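Local coordinates for DNA replication licensing factor MCM related protein (Thermoplasma acidophilum, PDB 4ME3) that is the N-terminal domain of an archaeal MCM replication protein, which probably binds single-stranded DNA and serves an ATP-driven replicative helicase, at residues E43-Y48 against I95-I100; P138-A143 against S190-V195; Q196-Q201 against I218-D223. One frame throughout, in Å; residues are numbered along the deposited sequence.

Interaction 1 (E43-Y48 against I95-I100); sequences EVRTLY and IFNLRI
R45 and F96 meet where the two segments come together: the carbonyl oxygen R45 O stands over one face of the phenyl ring, toward its rim, 3.5 Å from F96 CD2, while L47 CB lies at the edge of the same ring. From here T46-Y48 and N97-R99 run as parallel strands. R45 O accepts N97 N at 2.8 Å, L47 N gives its hydrogen to N97 O, and R99 N reaches L47 O in a nearly straight bond (174°).

Two faces result. On that of L47 and L98 the leucines lie side by side, L47 CD2 4.1 Å from L98 CD1, next to the F96 ring. The other face carries T46, Y48, N97 and R99. There the phenol and the R99 chain point the same way, and R99 CD touches Y48 OH at 3.4 Å, with the ring and guanidinium planes turned 38° apart. N97 ND2 gives T46 OG1 a weak bond of 3.4 Å; the stronger partner of N97 ND2 is D222 OD2. CG of R45 sits between the backbone N and the carbonyl carbon (chi1 57°), and the extended chain beyond it passes I95, whose CG2 lies over one face of the guanidinium while NH1 comes to 3.7 Å from I95 CD1.

Partners further out hold the polar ends: R45 NE forms a salt bridge with D222 and R99 NH2 one with D223, while R99 NH1 bonds to the backbone carbonyl I262 O. This two-stranded parallel sheet belongs to the MCM N-terminal domain. Its leucine face packs on helices 31-38 and 69-84, L47 touching both and F96 the second, while R45 and I95 lean on strand 191-201.

Interaction 2 (P138-A143 against S190-V195); sequences PKLKNA and SEFIDV
K139 and I193 form a hydrogen-bonded antiparallel pair, K139 N to I193 O at 2.9 Å and I193 N to K139 O, before the ladder slips by one residue in a classic beta bulge of the MCM OB domain. K141 N and N142 N both donate to E191 O, the first in the carbonyl plane and the second tilted 19° from it; N142 O then takes E191 N.

On one face L140 lies across F192, its CD1 over the ring at 4.1 Å from the centroid, and P138 CB meets F192 CB at 4.2 Å. On the other, K139 CB presses against V195 CG2 at 3.5 Å, a tight contact, and K139 NZ goes on to a salt bridge with E221. With I193 CG1 between the backbone N and the carbonyl carbon (chi1 59°), CG2 is anti to the latter and meets K141 CB, while CD1, carried on CG1, meets K141 CD. An alanine for this isoleucine would lose the CG2 and CD1 contacts, and would probably open a gap beside K141 and free its methylenes to turn. Beyond the bulge, S190 OG is held by R186 O and A144 N, and S190 CB lies 3.3 Å from N142 O.

Interaction 3 (Q196-Q201 against I218-D223); sequences QKVEIQ and IITEDD
I200 and I218 meet through methyl groups set by their torsions: CG2 of I200 is anti to its own carbonyl carbon, with CG1 in the remaining position between N and C (chi1 63°), while CG1 of I218 is anti to its carbonyl carbon and chi2 (156°) sets CD1 against I200. The two side chains cross at about a right angle, and I218 CD1 drives against I200 CG2 at 3.4 Å, closer than usual for two carbons, with I200 CD1 and CG1 also touching that methyl.

I218 belongs to an antiparallel ladder of the MCM OB domain, and I200 lies two residues past V198, its partner there. Q196 pairs with T220 and V198 with I218 through two backbone bonds each; the shortest, I218 N to V198 O, measures 2.7 Å. Between these pairs K197 and I219 form a non-hydrogen-bonded pair, K197 CA approaching I218 O. Their side chains run in the same direction, and I219 CD1 touches the K197 methylenes, 3.4 Å from K197 CG and tighter than usual.

The face of Q196, V198, I218 and T220 holds the polar link. Q196 and T220 lie side by side, Q196 CB 3.5 Å from T220 OG1. One water bridges the pair, giving a hydrogen to Q196 OE1 at 3.0 Å and accepting from T220 OG1 at 3.3 Å. The amide is fixed further by G226 N at OE1 and by T134 O at NE2. V198 and I200 pack on V130 of strand 123-147, while I218 and T220 touch A261 of strand 250-261.

The buried amide of Q196 thus has partners for both its oxygen and its nitrogen, which is likely to hold its rotation. Apolar contact joins the strands at the I200 end, and a water-linked polar pair joins them at the Q196 end.

Overall arrangement
Along the chain interaction 1 closes before interaction 2 opens, and interaction 3 follows. Their centres lie about 15 Å (1 to 2), 17 Å (1 to 3) and 16 Å (2 to 3) apart. Interactions 2 and 3 share strand 191-201, which lies between strand 123-147 and strand 215-221 in one sheet of the OB domain; D194 O and D222 N probably bond where they meet. Interaction 1 is a separate two-stranded sheet in the MCM N-terminal domain. It is tied to interaction 3 through the aspartates D222 and D223 and to interaction 2 by I95 packing on K141 and I193, so these two parts of the MCM N-terminal region are joined by both charge and apolar contact.

Interaction 1 (E43-Y48 against I95-I100)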
ATOM      1  N   GLU A  43      -3.100  -2.210  16.512  1.00 39.73           N
ATOM      2  CA  GLU A  43      -3.062  -0.760  16.672  1.00 40.17           C
ATOM      3  C   GLU A  43      -1.792  -0.194  16.044  1.00 43.78           C
ATOM      4  O   GLU A  43      -1.811   0.877  15.433  1.00 40.24           O
ATOM      5  CB  GLU A  43      -3.148  -0.368  18.149  1.00 52.66           C
ATOM      6  CG  GLU A  43      -4.523  -0.576  18.771  1.00 63.60           C
ATOM      7  CD  GLU A  43      -4.758  -2.002  19.237  1.00 67.37           C
ATOM      8  OE1 GLU A  43      -3.971  -2.895  18.859  1.00 56.56           O
ATOM      9  OE2 GLU A  43      -5.730  -2.228  19.988  1.00 83.57           O
ATOM     10  N   VAL A  44      -0.691  -0.920  16.204  1.00 27.69           N
ATOM     11  CA  VAL A  44       0.553  -0.604  15.515  1.00 28.16           C
ATOM     12  C   VAL A  44       0.772  -1.680  14.462  1.00 17.95           C
ATOM     13  O   VAL A  44       0.765  -2.869  14.769  1.00 21.52           O
ATOM     14  CB  VAL A  44       1.747  -0.581  16.482  1.00 34.17           C
ATOM     15  CG1 VAL A  44       3.032  -0.241  15.741  1.00 31.67           C
ATOM     16  CG2 VAL A  44       1.496   0.415  17.606  1.00 39.65           C
ATOM     17  N   ARG A  45       0.952  -1.271  13.212  1.00 18.31           N
ATOM     18  CA  ARG A  45       0.998  -2.235  12.124  1.00 13.61           C
ATOM     19  C   ARG A  45       1.853  -1.748  10.964  1.00 13.43           C
ATOM     20  O   ARG A  45       1.503  -1.960   9.804  1.00 14.06           O
ATOM     21  CB  ARG A  45      -0.414  -2.522  11.629  1.00 19.63           C
ATOM     22  CG  ARG A  45      -1.158  -1.283  11.169  1.00 19.32           C
ATOM     23  CD  ARG A  45      -2.545  -1.633  10.695  1.00 27.94           C
ATOM     24  NE  ARG A  45      -3.311  -0.448  10.323  1.00 26.49           N
ATOM     25  CZ  ARG A  45      -4.638  -0.391  10.310  1.00 27.54           C
ATOM     26  NH1 ARG A  45      -5.361  -1.450  10.652  1.00 29.84           N
ATOM     27  NH2 ARG A  45      -5.248   0.732   9.965  1.00 23.47           N
ATOM     28  N   THR A  46       2.969  -1.102  11.290  1.00 12.98           N
ATOM     29  CA  THR A  46       3.915  -0.622  10.291  1.00 15.19           C
ATOM     30  C   THR A  46       5.352  -0.940  10.690  1.00 17.49           C
ATOM     31  O   THR A  46       5.740  -0.774  11.847  1.00 14.12           O
ATOM     32  CB  THR A  46       3.812   0.901  10.105  1.00 15.82           C
ATOM     33  OG1 THR A  46       2.473   1.255   9.743  1.00 17.01           O
ATOM     34  CG2 THR A  46       4.775   1.381   9.026  1.00 17.79           C
ATOM     35  N   LEU A  47       6.140  -1.383   9.716  1.00 13.70           N
ATOM     36  CA  LEU A  47       7.570  -1.583   9.904  1.00 14.50           C
ATOM     37  C   LEU A  47       8.314  -0.849   8.802  1.00 12.23           C
ATOM     38  O   LEU A  47       7.998  -1.015   7.630  1.00 13.24           O
ATOM     39  CB  LEU A  47       7.925  -3.071   9.840  1.00 10.19           C
ATOM     40  CG  LEU A  47       9.422  -3.375   9.955  1.00 14.38           C
ATOM     41  CD1 LEU A  47       9.927  -3.070  11.356  1.00 16.18           C
ATOM     42  CD2 LEU A  47       9.722  -4.822   9.573  1.00 18.76           C
ATOM     43  N   TYR A  48       9.290  -0.033   9.186  1.00 11.51           N
ATOM     44  CA  TYR A  48      10.191   0.591   8.225  1.00 12.16           C
ATOM     45  C   TYR A  48      11.462  -0.233   8.079  1.00 14.81           C
ATOM     46  O   TYR A  48      12.101  -0.581   9.071  1.00 13.67           O
ATOM     47  CB  TYR A  48      10.549   2.004   8.673  1.00 14.94           C
ATOM     48  CG  TYR A  48       9.417   2.983   8.494  1.00 14.27           C
ATOM     49  CD1 TYR A  48       9.266   3.682   7.306  1.00 15.06           C
ATOM     50  CD2 TYR A  48       8.495   3.203   9.505  1.00 20.18           C
ATOM     51  CE1 TYR A  48       8.228   4.574   7.128  1.00 18.38           C
ATOM     52  CE2 TYR A  48       7.450   4.097   9.334  1.00 17.14           C
ATOM     53  CZ  TYR A  48       7.326   4.778   8.145  1.00 18.29           C
ATOM     54  OH  TYR A  48       6.290   5.669   7.967  1.00 17.07           O
ATOM     55  N   ILE A  95      -4.178  -6.402   8.293  1.00 21.59           N
ATOM     56  CA  ILE A  95      -3.497  -5.292   7.634  1.00 18.31           C
ATOM     57  C   ILE A  95      -2.092  -5.095   8.194  1.00 19.13           C
ATOM     58  O   ILE A  95      -1.895  -5.084   9.408  1.00 20.38           O
ATOM     59  CB  ILE A  95      -4.281  -3.973   7.806  1.00 21.18           C
ATOM     60  CG1 ILE A  95      -5.663  -4.092   7.160  1.00 28.40           C
ATOM     61  CG2 ILE A  95      -3.512  -2.815   7.196  1.00 23.47           C
ATOM     62  CD1 ILE A  95      -6.565  -2.896   7.415  1.00 31.67           C
ATOM     63  N   PHE A  96      -1.114  -4.944   7.308  1.00 18.76           N
ATOM     64  CA  PHE A  96       0.223  -4.540   7.728  1.00 14.47           C
ATOM     65  C   PHE A  96       0.908  -3.706   6.655  1.00 16.96           C
ATOM     66  O   PHE A  96       0.751  -3.962   5.464  1.00 18.30           O
ATOM     67  CB  PHE A  96       1.093  -5.746   8.074  1.00 18.78           C
ATOM     68  CG  PHE A  96       2.305  -5.383   8.874  1.00 14.55           C
ATOM     69  CD1 PHE A  96       3.487  -5.031   8.249  1.00 18.44           C
ATOM     70  CD2 PHE A  96       2.249  -5.352  10.254  1.00 11.80           C
ATOM     71  CE1 PHE A  96       4.598  -4.673   8.989  1.00 17.76           C
ATOM     72  CE2 PHE A  96       3.351  -4.994  10.999  1.00 14.45           C
ATOM     73  CZ  PHE A  96       4.532  -4.655  10.365  1.00 15.15           C
ATOM     74  N   ASN A  97       1.666  -2.706   7.094  1.00 13.21           N
ATOM     75  CA  ASN A  97       2.395  -1.835   6.186  1.00 17.68           C
ATOM     76  C   ASN A  97       3.895  -2.007   6.326  1.00 14.55           C
ATOM     77  O   ASN A  97       4.488  -1.612   7.331  1.00 13.55           O
ATOM     78  CB  ASN A  97       2.052  -0.375   6.450  1.00 13.70           C
ATOM     79  CG  ASN A  97       0.566  -0.117   6.451  1.00 21.16           C
ATOM     80  OD1 ASN A  97      -0.149  -0.541   5.546  1.00 23.23           O
ATOM     81  ND2 ASN A  97       0.091   0.580   7.471  1.00 17.08           N
ATOM     82  N   LEU A  98       4.503  -2.596   5.307  1.00 10.88           N
ATOM     83  CA  LEU A  98       5.944  -2.658   5.206  1.00 10.95           C
ATOM     84  C   LEU A  98       6.381  -1.475   4.359  1.00 15.44           C
ATOM     85  O   LEU A  98       5.952  -1.335   3.214  1.00 16.57           O
ATOM     86  CB  LEU A  98       6.370  -3.979   4.562  1.00 12.87           C
ATOM     87  CG  LEU A  98       7.870  -4.229   4.402  1.00 14.22           C
ATOM     88  CD1 LEU A  98       8.594  -4.087   5.720  1.00 16.60           C
ATOM     89  CD2 LEU A  98       8.095  -5.616   3.815  1.00 16.32           C
ATOM     90  N   ARG A  99       7.206  -0.611   4.936  1.00 12.72           N
ATOM     91  CA  ARG A  99       7.645   0.603   4.261  1.00 11.19           C
ATOM     92  C   ARG A  99       9.157   0.617   4.099  1.00 15.90           C
ATOM     93  O   ARG A  99       9.886   0.056   4.913  1.00 19.06           O
ATOM     94  CB  ARG A  99       7.184   1.836   5.041  1.00 14.38           C
ATOM     95  CG  ARG A  99       5.675   1.910   5.203  1.00 14.70           C
ATOM     96  CD  ARG A  99       5.224   3.216   5.835  1.00 15.10           C
ATOM     97  NE  ARG A  99       3.773   3.260   5.991  1.00 20.00           N
ATOM     98  CZ  ARG A  99       2.918   3.386   4.983  1.00 22.26           C
ATOM     99  NH1 ARG A  99       3.360   3.479   3.735  1.00 20.30           N
ATOM    100  NH2 ARG A  99       1.613   3.417   5.220  1.00 20.45           N
ATOM    101  N   ILE A 100       9.616   1.258   3.031  1.00 16.50           N
ATOM    102  CA  ILE A 100      11.037   1.361   2.742  1.00 14.92           C
ATOM    103  C   ILE A 100      11.512   2.772   3.063  1.00 19.37           C
ATOM    104  O   ILE A 100      10.878   3.750   2.671  1.00 19.04           O
ATOM    105  CB  ILE A 100      11.325   1.074   1.254  1.00 11.96           C
ATOM    106  CG1 ILE A 100      10.714  -0.263   0.831  1.00 18.62           C
ATOM    107  CG2 ILE A 100      12.825   1.074   0.987  1.00 13.48           C
ATOM    108  CD1 ILE A 100      11.175  -1.440   1.662  1.00 21.26           C
TER

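Interaction 2 (P138-A143 against S190-V195)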
ATOM      1  N   PRO A 138     -12.352   7.831   5.037  1.00 14.01           N
ATOM      2  CA  PRO A 138     -12.169   6.385   5.164  1.00 13.30           C
ATOM      3  C   PRO A 138     -12.321   5.652   3.836  1.00 15.45           C
ATOM      4  O   PRO A 138     -13.180   5.988   3.024  1.00 16.65           O
ATOM      5  CB  PRO A 138     -13.288   5.981   6.124  1.00 15.08           C
ATOM      6  CG  PRO A 138     -14.381   6.943   5.814  1.00 16.01           C
ATOM      7  CD  PRO A 138     -13.705   8.249   5.449  1.00 16.62           C
ATOM      8  N   LYS A 139     -11.472   4.653   3.628  1.00 10.72           N
ATOM      9  CA  LYS A 139     -11.562   3.790   2.463  1.00 15.08           C
ATOM     10  C   LYS A 139     -11.638   2.343   2.925  1.00 15.15           C
ATOM     11  O   LYS A 139     -10.899   1.922   3.811  1.00 16.50           O
ATOM     12  CB  LYS A 139     -10.348   3.981   1.551  1.00 19.78           C
ATOM     13  CG  LYS A 139     -10.181   2.882   0.506  1.00 32.88           C
ATOM     14  CD  LYS A 139      -8.742   2.782   0.029  1.00 37.19           C
ATOM     15  CE  LYS A 139      -8.407   1.368  -0.427  1.00 35.43           C
ATOM     16  NZ  LYS A 139      -6.940   1.177  -0.607  1.00 36.02           N
ATOM     17  N   LEU A 140     -12.544   1.591   2.317  1.00 15.43           N
ATOM     18  CA  LEU A 140     -12.702   0.178   2.618  1.00 13.23           C
ATOM     19  C   LEU A 140     -11.415  -0.563   2.267  1.00 17.75           C
ATOM     20  O   LEU A 140     -10.925  -0.459   1.143  1.00 19.07           O
ATOM     21  CB  LEU A 140     -13.879  -0.368   1.809  1.00 20.40           C
ATOM     22  CG  LEU A 140     -14.389  -1.769   2.117  1.00 23.87           C
ATOM     23  CD1 LEU A 140     -14.847  -1.872   3.558  1.00 21.58           C
ATOM     24  CD2 LEU A 140     -15.523  -2.101   1.159  1.00 21.73           C
ATOM     25  N   LYS A 141     -10.864  -1.302   3.229  1.00 16.28           N
ATOM     26  CA  LYS A 141      -9.591  -1.989   3.023  1.00 15.78           C
ATOM     27  C   LYS A 141      -9.766  -3.500   3.051  1.00 20.85           C
ATOM     28  O   LYS A 141      -9.375  -4.197   2.113  1.00 24.01           O
ATOM     29  CB  LYS A 141      -8.569  -1.561   4.076  1.00 21.76           C
ATOM     30  CG  LYS A 141      -7.193  -2.187   3.891  1.00 22.49           C
ATOM     31  CD  LYS A 141      -6.562  -1.775   2.567  1.00 29.80           C
ATOM     32  CE  LYS A 141      -5.192  -2.410   2.378  1.00 47.57           C
ATOM     33  NZ  LYS A 141      -4.226  -2.012   3.443  1.00 31.17           N
ATOM     34  N   ASN A 142     -10.338  -4.011   4.135  1.00 14.84           N
ATOM     35  CA  ASN A 142     -10.707  -5.419   4.192  1.00 14.29           C
ATOM     36  C   ASN A 142     -12.219  -5.518   4.333  1.00 16.37           C
ATOM     37  O   ASN A 142     -12.772  -5.227   5.393  1.00 17.44           O
ATOM     38  CB  ASN A 142     -10.007  -6.130   5.347  1.00 19.08           C
ATOM     39  CG  ASN A 142     -10.005  -7.637   5.181  1.00 22.42           C
ATOM     40  OD1 ASN A 142     -10.187  -8.151   4.074  1.00 23.13           O
ATOM     41  ND2 ASN A 142      -9.801  -8.354   6.277  1.00 26.80           N
ATOM     42  N   ALA A 143     -12.879  -5.914   3.251  1.00 18.32           N
ATOM     43  CA  ALA A 143     -14.337  -5.880   3.182  1.00 15.74           C
ATOM     44  C   ALA A 143     -14.965  -7.201   3.599  1.00 15.21           C
ATOM     45  O   ALA A 143     -14.615  -8.258   3.076  1.00 19.68           O
ATOM     46  CB  ALA A 143     -14.779  -5.519   1.779  1.00 15.99           C
ATOM     47  N   SER A 190     -16.243  -4.561   8.603  1.00 20.18           N
ATOM     48  CA  SER A 190     -15.112  -4.407   7.704  1.00 17.54           C
ATOM     49  C   SER A 190     -14.063  -3.496   8.325  1.00 18.06           C
ATOM     50  O   SER A 190     -14.338  -2.778   9.288  1.00 20.55           O
ATOM     51  CB  SER A 190     -15.580  -3.823   6.369  1.00 18.70           C
ATOM     52  OG  SER A 190     -16.573  -4.641   5.771  1.00 17.56           O
ATOM     53  N   GLU A 191     -12.859  -3.528   7.767  1.00 15.40           N
ATOM     54  CA  GLU A 191     -11.794  -2.639   8.208  1.00 14.53           C
ATOM     55  C   GLU A 191     -11.585  -1.508   7.212  1.00 13.38           C
ATOM     56  O   GLU A 191     -11.444  -1.741   6.016  1.00 15.62           O
ATOM     57  CB  GLU A 191     -10.494  -3.419   8.402  1.00 21.13           C
ATOM     58  CG  GLU A 191     -10.473  -4.247   9.675  1.00 30.24           C
ATOM     59  CD  GLU A 191     -10.721  -3.405  10.914  1.00 32.22           C
ATOM     60  OE1 GLU A 191      -9.860  -2.557  11.235  1.00 36.43           O
ATOM     61  OE2 GLU A 191     -11.779  -3.581  11.560  1.00 24.08           O
ATOM     62  N   PHE A 192     -11.575  -0.282   7.724  1.00 11.82           N
ATOM     63  CA  PHE A 192     -11.296   0.900   6.918  1.00 10.57           C
ATOM     64  C   PHE A 192      -9.947   1.491   7.288  1.00 14.95           C
ATOM     65  O   PHE A 192      -9.467   1.318   8.414  1.00 14.02           O
ATOM     66  CB  PHE A 192     -12.363   1.967   7.152  1.00 13.42           C
ATOM     67  CG  PHE A 192     -13.743   1.549   6.743  1.00 13.62           C
ATOM     68  CD1 PHE A 192     -14.544   0.827   7.607  1.00 15.00           C
ATOM     69  CD2 PHE A 192     -14.240   1.887   5.499  1.00 18.90           C
ATOM     70  CE1 PHE A 192     -15.815   0.445   7.239  1.00 16.10           C
ATOM     71  CE2 PHE A 192     -15.517   1.509   5.123  1.00 18.54           C
ATOM     72  CZ  PHE A 192     -16.301   0.786   5.997  1.00 15.42           C
ATOM     73  N   ILE A 193      -9.346   2.208   6.345  1.00 11.64           N
ATOM     74  CA  ILE A 193      -8.134   2.964   6.615  1.00 10.73           C
ATOM     75  C   ILE A 193      -8.315   4.417   6.187  1.00 11.91           C
ATOM     76  O   ILE A 193      -9.103   4.717   5.287  1.00 12.10           O
ATOM     77  CB  ILE A 193      -6.910   2.373   5.884  1.00 12.70           C
ATOM     78  CG1 ILE A 193      -7.143   2.371   4.373  1.00 14.02           C
ATOM     79  CG2 ILE A 193      -6.623   0.967   6.383  1.00 16.50           C
ATOM     80  CD1 ILE A 193      -5.926   1.953   3.571  1.00 23.95           C
ATOM     81  N   ASP A 194      -7.589   5.310   6.850  1.00  9.31           N
ATOM     82  CA  ASP A 194      -7.565   6.719   6.498  1.00  9.72           C
ATOM     83  C   ASP A 194      -6.889   6.902   5.152  1.00 12.95           C
ATOM     84  O   ASP A 194      -5.903   6.225   4.847  1.00 14.01           O
ATOM     85  CB  ASP A 194      -6.781   7.514   7.539  1.00  9.85           C
ATOM     86  CG  ASP A 194      -7.456   7.537   8.899  1.00 16.60           C
ATOM     87  OD1 ASP A 194      -8.696   7.687   8.952  1.00 16.03           O
ATOM     88  OD2 ASP A 194      -6.737   7.415   9.915  1.00 13.76           O
ATOM     89  N   VAL A 195      -7.414   7.827   4.362  1.00 12.44           N
ATOM     90  CA  VAL A 195      -6.800   8.200   3.091  1.00 11.71           C
ATOM     91  C   VAL A 195      -6.843   9.711   2.953  1.00 14.29           C
ATOM     92  O   VAL A 195      -7.794  10.361   3.386  1.00 14.30           O
ATOM     93  CB  VAL A 195      -7.528   7.567   1.895  1.00 12.92           C
ATOM     94  CG1 VAL A 195      -6.842   7.955   0.581  1.00 21.14           C
ATOM     95  CG2 VAL A 195      -7.587   6.054   2.037  1.00 19.01           C
TER

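Interaction 3 (Q196-Q201 against I218-D223)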
ATOM      1  N   GLN A 196      -5.804  10.272   2.349  1.00 11.17           N
ATOM      2  CA  GLN A 196      -5.770  11.697   2.079  1.00 11.86           C
ATOM      3  C   GLN A 196      -5.023  11.906   0.774  1.00 14.87           C
ATOM      4  O   GLN A 196      -4.015  11.249   0.526  1.00 12.89           O
ATOM      5  CB  GLN A 196      -5.059  12.432   3.214  1.00 12.43           C
ATOM      6  CG  GLN A 196      -5.046  13.941   3.071  1.00 13.78           C
ATOM      7  CD  GLN A 196      -4.339  14.625   4.217  1.00 15.69           C
ATOM      8  OE1 GLN A 196      -3.314  14.144   4.708  1.00 15.88           O
ATOM      9  NE2 GLN A 196      -4.878  15.757   4.655  1.00 15.63           N
ATOM     10  N   LYS A 197      -5.525  12.802  -0.067  1.00 11.31           N
ATOM     11  CA  LYS A 197      -4.799  13.173  -1.274  1.00 10.06           C
ATOM     12  C   LYS A 197      -4.122  14.509  -1.041  1.00 14.68           C
ATOM     13  O   LYS A 197      -4.710  15.425  -0.463  1.00 14.80           O
ATOM     14  CB  LYS A 197      -5.724  13.248  -2.488  1.00 13.40           C
ATOM     15  CG  LYS A 197      -6.556  12.001  -2.706  1.00 15.58           C
ATOM     16  CD  LYS A 197      -7.188  12.000  -4.084  1.00 23.80           C
ATOM     17  CE  LYS A 197      -8.063  10.778  -4.295  1.00 28.40           C
ATOM     18  NZ  LYS A 197      -8.715  10.796  -5.635  1.00 29.70           N
ATOM     19  N   VAL A 198      -2.878  14.605  -1.493  1.00  8.65           N
ATOM     20  CA  VAL A 198      -2.064  15.789  -1.302  1.00  9.35           C
ATOM     21  C   VAL A 198      -1.426  16.177  -2.629  1.00 15.73           C
ATOM     22  O   VAL A 198      -0.713  15.381  -3.239  1.00 15.88           O
ATOM     23  CB  VAL A 198      -0.949  15.524  -0.271  1.00 10.12           C
ATOM     24  CG1 VAL A 198      -0.116  16.768  -0.042  1.00 12.44           C
ATOM     25  CG2 VAL A 198      -1.555  15.032   1.047  1.00 14.10           C
ATOM     26  N   GLU A 199      -1.688  17.395  -3.082  1.00 11.38           N
ATOM     27  CA  GLU A 199      -1.069  17.875  -4.312  1.00 10.98           C
ATOM     28  C   GLU A 199       0.188  18.664  -3.996  1.00 12.39           C
ATOM     29  O   GLU A 199       0.153  19.595  -3.198  1.00 12.68           O
ATOM     30  CB  GLU A 199      -2.037  18.750  -5.109  1.00 13.83           C
ATOM     31  CG  GLU A 199      -1.412  19.317  -6.371  1.00 19.23           C
ATOM     32  CD  GLU A 199      -2.386  20.132  -7.192  1.00 29.79           C
ATOM     33  OE1 GLU A 199      -2.809  19.647  -8.263  1.00 31.16           O
ATOM     34  OE2 GLU A 199      -2.721  21.258  -6.771  1.00 30.14           O
ATOM     35  N   ILE A 200       1.301  18.285  -4.616  1.00 10.54           N
ATOM     36  CA  ILE A 200       2.541  19.034  -4.464  1.00  9.52           C
ATOM     37  C   ILE A 200       2.943  19.685  -5.786  1.00 10.49           C
ATOM     38  O   ILE A 200       2.517  19.260  -6.855  1.00 14.13           O
ATOM     39  CB  ILE A 200       3.701  18.155  -3.951  1.00 12.92           C
ATOM     40  CG1 ILE A 200       4.035  17.046  -4.950  1.00 13.50           C
ATOM     41  CG2 ILE A 200       3.352  17.555  -2.594  1.00 13.99           C
ATOM     42  CD1 ILE A 200       5.354  16.354  -4.656  1.00 19.20           C
ATOM     43  N   GLN A 201       3.770  20.715  -5.695  1.00 14.11           N
ATOM     44  CA  GLN A 201       4.226  21.440  -6.872  1.00 15.10           C
ATOM     45  C   GLN A 201       5.738  21.582  -6.843  1.00 13.92           C
ATOM     46  O   GLN A 201       6.345  21.630  -5.775  1.00 15.28           O
ATOM     47  CB  GLN A 201       3.580  22.824  -6.915  1.00 16.19           C
ATOM     48  CG  GLN A 201       3.867  23.593  -8.187  1.00 24.55           C
ATOM     49  CD  GLN A 201       3.133  24.915  -8.241  1.00 33.39           C
ATOM     50  OE1 GLN A 201       2.829  25.511  -7.207  1.00 31.74           O
ATOM     51  NE2 GLN A 201       2.836  25.378  -9.452  1.00 33.53           N
ATOM     52  N   ILE A 218      -0.260  13.064  -4.494  1.00 12.46           N
ATOM     53  CA  ILE A 218       0.256  11.972  -3.698  1.00 10.68           C
ATOM     54  C   ILE A 218      -0.908  11.397  -2.914  1.00 13.95           C
ATOM     55  O   ILE A 218      -1.705  12.145  -2.344  1.00 11.42           O
ATOM     56  CB  ILE A 218       1.319  12.462  -2.704  1.00 10.75           C
ATOM     57  CG1 ILE A 218       2.437  13.205  -3.441  1.00 19.51           C
ATOM     58  CG2 ILE A 218       1.893  11.294  -1.918  1.00 12.09           C
ATOM     59  CD1 ILE A 218       3.170  14.180  -2.575  1.00 29.27           C
ATOM     60  N   ILE A 219      -1.020  10.075  -2.910  1.00 12.01           N
ATOM     61  CA  ILE A 219      -1.993   9.392  -2.072  1.00 10.76           C
ATOM     62  C   ILE A 219      -1.280   8.943  -0.804  1.00 12.70           C
ATOM     63  O   ILE A 219      -0.311   8.194  -0.866  1.00 11.65           O
ATOM     64  CB  ILE A 219      -2.602   8.163  -2.778  1.00 14.59           C
ATOM     65  CG1 ILE A 219      -3.337   8.580  -4.056  1.00 16.31           C
ATOM     66  CG2 ILE A 219      -3.555   7.422  -1.848  1.00 16.33           C
ATOM     67  CD1 ILE A 219      -4.415   9.611  -3.849  1.00 28.34           C
ATOM     68  N   THR A 220      -1.748   9.422   0.343  1.00 12.75           N
ATOM     69  CA  THR A 220      -1.198   9.000   1.624  1.00 13.30           C
ATOM     70  C   THR A 220      -2.256   8.201   2.371  1.00 18.41           C
ATOM     71  O   THR A 220      -3.385   8.657   2.528  1.00 14.25           O
ATOM     72  CB  THR A 220      -0.750  10.199   2.484  1.00 13.20           C
ATOM     73  OG1 THR A 220      -1.874  11.046   2.773  1.00 14.12           O
ATOM     74  CG2 THR A 220       0.317  11.004   1.760  1.00 11.63           C
ATOM     75  N   GLU A 221      -1.895   7.003   2.819  1.00 13.10           N
ATOM     76  CA  GLU A 221      -2.863   6.119   3.458  1.00 12.60           C
ATOM     77  C   GLU A 221      -2.445   5.724   4.865  1.00 11.75           C
ATOM     78  O   GLU A 221      -1.257   5.715   5.200  1.00 12.35           O
ATOM     79  CB  GLU A 221      -3.067   4.849   2.629  1.00 15.76           C
ATOM     80  CG  GLU A 221      -3.748   5.067   1.291  1.00 18.72           C
ATOM     81  CD  GLU A 221      -4.177   3.763   0.646  1.00 24.38           C
ATOM     82  OE1 GLU A 221      -3.609   2.708   1.002  1.00 23.20           O
ATOM     83  OE2 GLU A 221      -5.082   3.789  -0.212  1.00 24.01           O
ATOM     84  N   ASP A 222      -3.447   5.396   5.675  1.00 13.42           N
ATOM     85  CA  ASP A 222      -3.244   4.853   7.013  1.00 12.05           C
ATOM     86  C   ASP A 222      -2.346   5.766   7.853  1.00 13.63           C
ATOM     87  O   ASP A 222      -2.690   6.927   8.083  1.00 14.20           O
ATOM     88  CB  ASP A 222      -2.705   3.420   6.903  1.00 11.80           C
ATOM     89  CG  ASP A 222      -2.976   2.589   8.143  1.00 29.61           C
ATOM     90  OD1 ASP A 222      -3.640   3.093   9.075  1.00 18.97           O
ATOM     91  OD2 ASP A 222      -2.543   1.416   8.170  1.00 25.20           O
ATOM     92  N   ASP A 223      -1.207   5.253   8.309  1.00 14.22           N
ATOM     93  CA  ASP A 223      -0.319   6.010   9.186  1.00 15.57           C
ATOM     94  C   ASP A 223       0.291   7.243   8.521  1.00 11.43           C
ATOM     95  O   ASP A 223       0.819   8.119   9.207  1.00 12.33           O
ATOM     96  CB  ASP A 223       0.801   5.108   9.726  1.00 17.89           C
ATOM     97  CG  ASP A 223       1.438   4.246   8.645  1.00 21.46           C
ATOM     98  OD1 ASP A 223       0.694   3.564   7.911  1.00 20.07           O
ATOM     99  OD2 ASP A 223       2.682   4.241   8.533  1.00 22.49           O
TER
HETATM  100  O   HOH W   1      -0.482  13.247   4.758  1.00 16.00           O